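Local coordinates for SPbeta prophage-derived uncharacterized protein YomS (Bacillus subtilis, PDB 6I5O), which is of unknown function but belongs to a prophage lytic cassette and is built as an all-beta subunit in an assembly of five chains, at residues A[39-45]-A[87-93]; A[14-20]-A[112-118]. One frame throughout, in Å; residues are numbered along the deposited sequence.

Interaction 1: residues A[39-45]-A[87-93]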
# COMPACT_ATOMS: atom_id res chain seq x y z
N ARG A 39 -3.24 -6.05 11.95
CA ARG A 39 -2.32 -5.94 10.79
C ARG A 39 -1.17 -4.98 11.04
O ARG A 39 -0.09 -5.20 10.48
CB ARG A 39 -3.05 -5.45 9.53
CG ARG A 39 -4.19 -6.33 9.01
CD ARG A 39 -4.90 -5.54 7.88
NE ARG A 39 -6.08 -6.15 7.31
CZ ARG A 39 -6.05 -6.98 6.28
NH1 ARG A 39 -4.89 -7.41 5.85
NH2 ARG A 39 -7.14 -7.42 5.70
N GLU A 40 -1.42 -3.89 11.74
CA GLU A 40 -0.43 -2.80 11.88
C GLU A 40 -0.31 -2.42 13.36
O GLU A 40 -1.27 -2.52 14.09
CB GLU A 40 -0.88 -1.56 11.07
CG GLU A 40 -1.08 -1.81 9.58
CD GLU A 40 -1.67 -0.61 8.84
OE1 GLU A 40 -2.73 0.03 9.30
OE2 GLU A 40 -1.11 -0.42 7.72
N LEU A 41 0.86 -1.93 13.71
CA LEU A 41 1.15 -1.40 15.06
C LEU A 41 1.89 -0.09 14.94
O LEU A 41 2.82 0.02 14.16
CB LEU A 41 2.05 -2.40 15.77
CG LEU A 41 2.72 -1.99 17.07
CD1 LEU A 41 1.76 -1.74 18.19
CD2 LEU A 41 3.71 -3.04 17.50
N THR A 42 1.49 0.85 15.80
CA THR A 42 2.27 2.07 16.00
C THR A 42 2.64 2.13 17.47
O THR A 42 1.75 2.16 18.33
CB THR A 42 1.48 3.31 15.60
OG1 THR A 42 1.14 3.22 14.20
CG2 THR A 42 2.28 4.59 15.80
N VAL A 43 3.93 2.17 17.76
CA VAL A 43 4.47 2.24 19.14
C VAL A 43 4.90 3.67 19.43
O VAL A 43 5.58 4.28 18.61
CB VAL A 43 5.68 1.31 19.27
CG1 VAL A 43 6.30 1.40 20.64
CG2 VAL A 43 5.27 -0.12 19.04
N LYS A 44 4.52 4.16 20.61
CA LYS A 44 4.99 5.46 21.12
C LYS A 44 5.99 5.18 22.24
O LYS A 44 5.66 4.47 23.24
CB LYS A 44 3.83 6.29 21.64
CG LYS A 44 4.24 7.58 22.29
CD LYS A 44 4.87 8.59 21.34
CE LYS A 44 5.58 9.76 22.00
NZ LYS A 44 4.64 10.58 22.77
N ILE A 45 7.16 5.77 22.11
CA ILE A 45 8.19 5.72 23.18
C ILE A 45 8.14 7.08 23.87
O ILE A 45 8.33 8.12 23.20
CB ILE A 45 9.57 5.40 22.58
CG1 ILE A 45 9.54 4.01 21.96
CG2 ILE A 45 10.66 5.48 23.63
CD1 ILE A 45 10.63 3.75 21.00
N GLU A 87 9.03 9.30 20.24
CA GLU A 87 8.99 8.82 18.84
C GLU A 87 7.84 7.85 18.67
O GLU A 87 7.52 7.06 19.60
CB GLU A 87 10.24 8.03 18.45
CG GLU A 87 11.47 8.84 18.34
CD GLU A 87 12.69 8.05 17.91
OE1 GLU A 87 12.79 6.86 18.24
OE2 GLU A 87 13.56 8.71 17.31
N TYR A 88 7.27 7.89 17.47
CA TYR A 88 6.33 6.85 17.00
C TYR A 88 7.06 5.98 15.97
O TYR A 88 7.71 6.51 15.03
CB TYR A 88 5.12 7.48 16.33
CG TYR A 88 4.18 8.15 17.30
CD1 TYR A 88 3.15 7.48 17.95
CD2 TYR A 88 4.26 9.51 17.46
CE1 TYR A 88 2.26 8.12 18.80
CE2 TYR A 88 3.38 10.17 18.31
CZ TYR A 88 2.39 9.50 18.97
OH TYR A 88 1.52 10.18 19.77
N TRP A 89 6.84 4.66 16.07
CA TRP A 89 7.38 3.70 15.09
C TRP A 89 6.24 2.83 14.59
O TRP A 89 5.47 2.26 15.39
CB TRP A 89 8.44 2.83 15.74
CG TRP A 89 9.70 3.55 16.03
CD1 TRP A 89 10.00 4.26 17.16
CD2 TRP A 89 10.85 3.63 15.19
NE1 TRP A 89 11.25 4.80 17.05
CE2 TRP A 89 11.79 4.43 15.85
CE3 TRP A 89 11.18 3.11 13.92
CZ2 TRP A 89 13.05 4.70 15.32
CZ3 TRP A 89 12.41 3.39 13.39
CH2 TRP A 89 13.35 4.14 14.10
N ASP A 90 6.16 2.68 13.27
CA ASP A 90 5.11 1.91 12.58
C ASP A 90 5.65 0.56 12.12
O ASP A 90 6.75 0.49 11.56
CB ASP A 90 4.62 2.65 11.36
CG ASP A 90 3.70 3.79 11.61
OD1 ASP A 90 3.18 3.92 12.76
OD2 ASP A 90 3.62 4.62 10.66
N PHE A 91 4.83 -0.46 12.32
CA PHE A 91 5.22 -1.85 11.98
C PHE A 91 4.09 -2.55 11.28
O PHE A 91 2.93 -2.38 11.63
CB PHE A 91 5.56 -2.66 13.23
CG PHE A 91 6.65 -2.08 14.08
CD1 PHE A 91 6.39 -1.12 15.03
CD2 PHE A 91 7.97 -2.45 13.84
CE1 PHE A 91 7.41 -0.58 15.77
CE2 PHE A 91 9.00 -1.91 14.59
CZ PHE A 91 8.71 -0.97 15.54
N ASP A 92 4.46 -3.37 10.31
CA ASP A 92 3.54 -4.32 9.66
C ASP A 92 3.68 -5.65 10.39
O ASP A 92 4.76 -6.26 10.36
CB ASP A 92 3.83 -4.47 8.18
CG ASP A 92 3.00 -5.54 7.48
OD1 ASP A 92 2.08 -6.20 8.07
OD2 ASP A 92 3.27 -5.73 6.27
N ILE A 93 2.63 -6.02 11.12
CA ILE A 93 2.70 -7.17 12.05
C ILE A 93 1.76 -8.29 11.68
O ILE A 93 1.66 -9.27 12.43
CB ILE A 93 2.41 -6.68 13.49
CG1 ILE A 93 0.96 -6.18 13.65
CG2 ILE A 93 3.44 -5.67 13.96
CD1 ILE A 93 0.51 -5.99 15.06
O HOH W 1 3.19 12.22 20.81
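Lys44 lays its aliphatic chain over one face of the Tyr88 ring, within an antiparallel ladder that joins strands 40-46 and 87-92 of this all-beta fold. Lys44 CD lies 3.6 Å from the Tyr88 ring centroid and only 13° off the ring normal, a clear CH-pi contact. With CG anti to the backbone N (chi1 175°) and a bend at chi2, the chain brings CD over the ring centre. One water links the two polar ends, 2.9 Å from Lys44 NZ and 2.8 Å from Tyr88 OH, while Lys44 NZ also forms salt bridges to Glu64 and Asp60 of a second subunit.

Thr42 sits beside Asp90 on the same face, both side chains pointing the same way. Its OG1 donates to Asp90 OD1 at 2.6 Å, meeting the carboxylate from above its plane, 37° out of it; Asp90 OD2 is held by a salt bridge to Lys73. Thr42 CG2 meanwhile reaches Tyr88 CD1 at 3.7 Å, approaching the ring obliquely.

The other face is mostly apolar. Leu41 and Phe91 run side by side, whereas Val43 CG2 slants against Phe91 CE1. Phe91 also makes edge-to-face contacts with Phe56 and Phe101, consistent with a core between layers of a beta sandwich. At the end where Arg39 meets Ile93, Ile93 turns its CD1 against Leu41 CB. Arg39 and Glu40 both face Val117 on the neighbouring strand, a classic beta bulge. At the far end Ile45 CD1, in one of its two conformers, lies 3.9 Å from Trp89 CD1. Glu87, buried on this same face, has its OE1 hydrogen-bonded to Thr82 OG1, and Glu87 OE1 also accepts a hydrogen bond from Trp89 NE1 at 2.8 Å; the oxygen lies near the indole plane, while the donor stands above the carboxylate plane.

Interaction 2: residues A[14-20]-A[112-118]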
# COMPACT_ATOMS: atom_id res chain seq x y z
N ASP A 14 -10.86 -2.44 13.29
CA ASP A 14 -10.75 -2.68 14.75
C ASP A 14 -9.47 -2.01 15.22
O ASP A 14 -8.49 -2.13 14.52
CB ASP A 14 -10.79 -4.18 15.04
CG ASP A 14 -10.97 -4.48 16.52
OD1 ASP A 14 -11.69 -3.73 17.20
OD2 ASP A 14 -10.37 -5.49 16.98
N LYS A 15 -9.48 -1.46 16.43
CA LYS A 15 -8.25 -0.95 17.04
C LYS A 15 -8.26 -1.30 18.52
O LYS A 15 -9.36 -1.37 19.14
CB LYS A 15 -8.12 0.57 16.92
CG LYS A 15 -8.13 1.08 15.48
CD LYS A 15 -7.86 2.59 15.44
CE LYS A 15 -7.84 3.18 14.07
NZ LYS A 15 -7.58 4.64 14.14
N THR A 16 -7.09 -1.47 19.07
CA THR A 16 -6.94 -1.49 20.56
C THR A 16 -5.59 -0.90 20.90
O THR A 16 -4.74 -0.65 20.08
CB THR A 16 -7.24 -2.90 21.11
OG1 THR A 16 -7.53 -2.69 22.51
CG2 THR A 16 -6.10 -3.84 20.87
N SER A 17 -5.43 -0.68 22.21
CA SER A 17 -4.20 -0.13 22.81
C SER A 17 -3.53 -1.24 23.62
O SER A 17 -4.20 -2.20 24.03
CB SER A 17 -4.51 1.06 23.65
OG SER A 17 -5.11 2.09 22.88
N PHE A 18 -2.22 -1.16 23.74
CA PHE A 18 -1.45 -2.14 24.53
C PHE A 18 -0.28 -1.44 25.17
O PHE A 18 0.44 -0.67 24.53
CB PHE A 18 -0.97 -3.31 23.66
CG PHE A 18 -0.36 -4.41 24.48
CD1 PHE A 18 -1.17 -5.30 25.19
CD2 PHE A 18 1.01 -4.59 24.48
CE1 PHE A 18 -0.60 -6.30 25.95
CE2 PHE A 18 1.57 -5.62 25.24
CZ PHE A 18 0.77 -6.47 25.92
N THR A 19 -0.06 -1.75 26.45
CA THR A 19 1.14 -1.26 27.15
C THR A 19 2.22 -2.32 27.17
O THR A 19 2.06 -3.35 27.83
CB THR A 19 0.77 -0.78 28.56
OG1 THR A 19 -0.10 0.34 28.39
CG2 THR A 19 1.99 -0.36 29.34
N PHE A 20 3.36 -2.04 26.55
CA PHE A 20 4.54 -2.92 26.61
C PHE A 20 5.30 -2.65 27.90
O PHE A 20 5.77 -3.60 28.56
CB PHE A 20 5.41 -2.75 25.38
CG PHE A 20 4.73 -3.08 24.08
CD1 PHE A 20 4.66 -4.38 23.63
CD2 PHE A 20 4.08 -2.09 23.33
CE1 PHE A 20 4.04 -4.68 22.43
CE2 PHE A 20 3.49 -2.40 22.11
CZ PHE A 20 3.44 -3.70 21.70
N VAL A 112 6.36 2.54 26.93
CA VAL A 112 6.26 1.99 25.53
C VAL A 112 4.84 1.50 25.39
O VAL A 112 4.49 0.51 26.03
CB VAL A 112 7.30 0.91 25.25
CG1 VAL A 112 7.22 0.47 23.81
CG2 VAL A 112 8.71 1.38 25.58
N LYS A 113 4.06 2.15 24.52
CA LYS A 113 2.63 1.86 24.39
C LYS A 113 2.28 1.82 22.93
O LYS A 113 2.89 2.55 22.17
CB LYS A 113 1.77 2.89 25.12
CG LYS A 113 1.96 2.92 26.62
CD LYS A 113 1.13 3.91 27.35
CE LYS A 113 1.21 3.71 28.84
NZ LYS A 113 0.48 4.79 29.56
N GLY A 114 1.37 0.96 22.53
CA GLY A 114 1.02 0.90 21.10
C GLY A 114 -0.45 0.98 20.87
O GLY A 114 -1.28 0.78 21.76
N ILE A 115 -0.76 1.33 19.63
CA ILE A 115 -2.13 1.20 19.07
C ILE A 115 -1.98 0.25 17.88
O ILE A 115 -1.11 0.42 17.02
CB ILE A 115 -2.70 2.56 18.64
CG1 ILE A 115 -2.92 3.42 19.86
CG2 ILE A 115 -3.98 2.37 17.85
CD1 ILE A 115 -3.25 4.88 19.56
N VAL A 116 -2.89 -0.71 17.83
CA VAL A 116 -2.90 -1.76 16.78
C VAL A 116 -4.17 -1.57 15.99
O VAL A 116 -5.21 -1.15 16.53
CB VAL A 116 -2.73 -3.19 17.32
CG1 VAL A 116 -1.31 -3.38 17.82
CG2 VAL A 116 -3.80 -3.52 18.31
N VAL A 117 -4.09 -1.92 14.69
CA VAL A 117 -5.16 -1.66 13.72
C VAL A 117 -5.33 -2.90 12.86
O VAL A 117 -4.31 -3.48 12.39
CB VAL A 117 -4.81 -0.44 12.87
CG1 VAL A 117 -5.92 -0.07 11.94
CG2 VAL A 117 -4.39 0.75 13.73
N SER A 118 -6.57 -3.29 12.60
CA SER A 118 -6.90 -4.43 11.72
C SER A 118 -7.07 -4.00 10.27
O SER A 118 -6.86 -2.83 9.90
CB SER A 118 -8.11 -5.15 12.21
OG SER A 118 -9.32 -4.40 11.95
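Ser118 OG is gripped by two partners: Asp14 N donates to it at 2.8 Å, and it also bonds to Thr11 O of another subunit. Asp14 O takes Ser118 N, so the last residue of the chain is held at the end of the antiparallel ladder between strands 8-19 and 110-117. Asp14 OD2 bonds to His37.

Thr16 and Val116 stand side by side on one face with their CG2 methyls 3.5 Å apart, tighter than usual. Each methyl occupies the position between its own N and carbonyl carbon, which aims the two at each other. On the opposite face Lys15 CG packs against Val117 CG2 at 4.1 Å, and its extended chain carries NZ to Gly36 O, Phe38 O and Ala94 O of a neighbouring subunit.

At the other end Phe20 N donates to Val112 O at 2.8 Å, and the ring turns its edge toward the same oxygen, with CD2 3.8 Å away, while Phe18 CD2 sits over its centre. Phe20 CE2 comes within 4.0 Å of Gly114 N, beside a residue without a side chain. Lys15 NZ and Ser118 OG reach two different neighbouring subunits, so this end of the ladder probably helps hold subunits together.

From the N terminus, strand 8-19 comes first, and its segment 14-20 meets 112-118 only when the chain has almost ended, so interaction 2 closes a loop of 91 residues. Interaction 1 lies wholly within that loop: 39-45 pairs with 87-93 across 41 intervening residues, and the two closures do not cross. Strand 40-46 is also the neighbour of strand 110-117, so the strand order runs 8-19, 110-117, 40-46, 87-92. Backbone bonds from Lys44 to Lys113 and from Arg39 to Val117 probably stitch the two ladders together, while Val43 packs on Val112 and Leu41 on Val116. The result is one continuous stretch of sheet in which the C-terminal strand lies between strand 8-19 and strand 40-46.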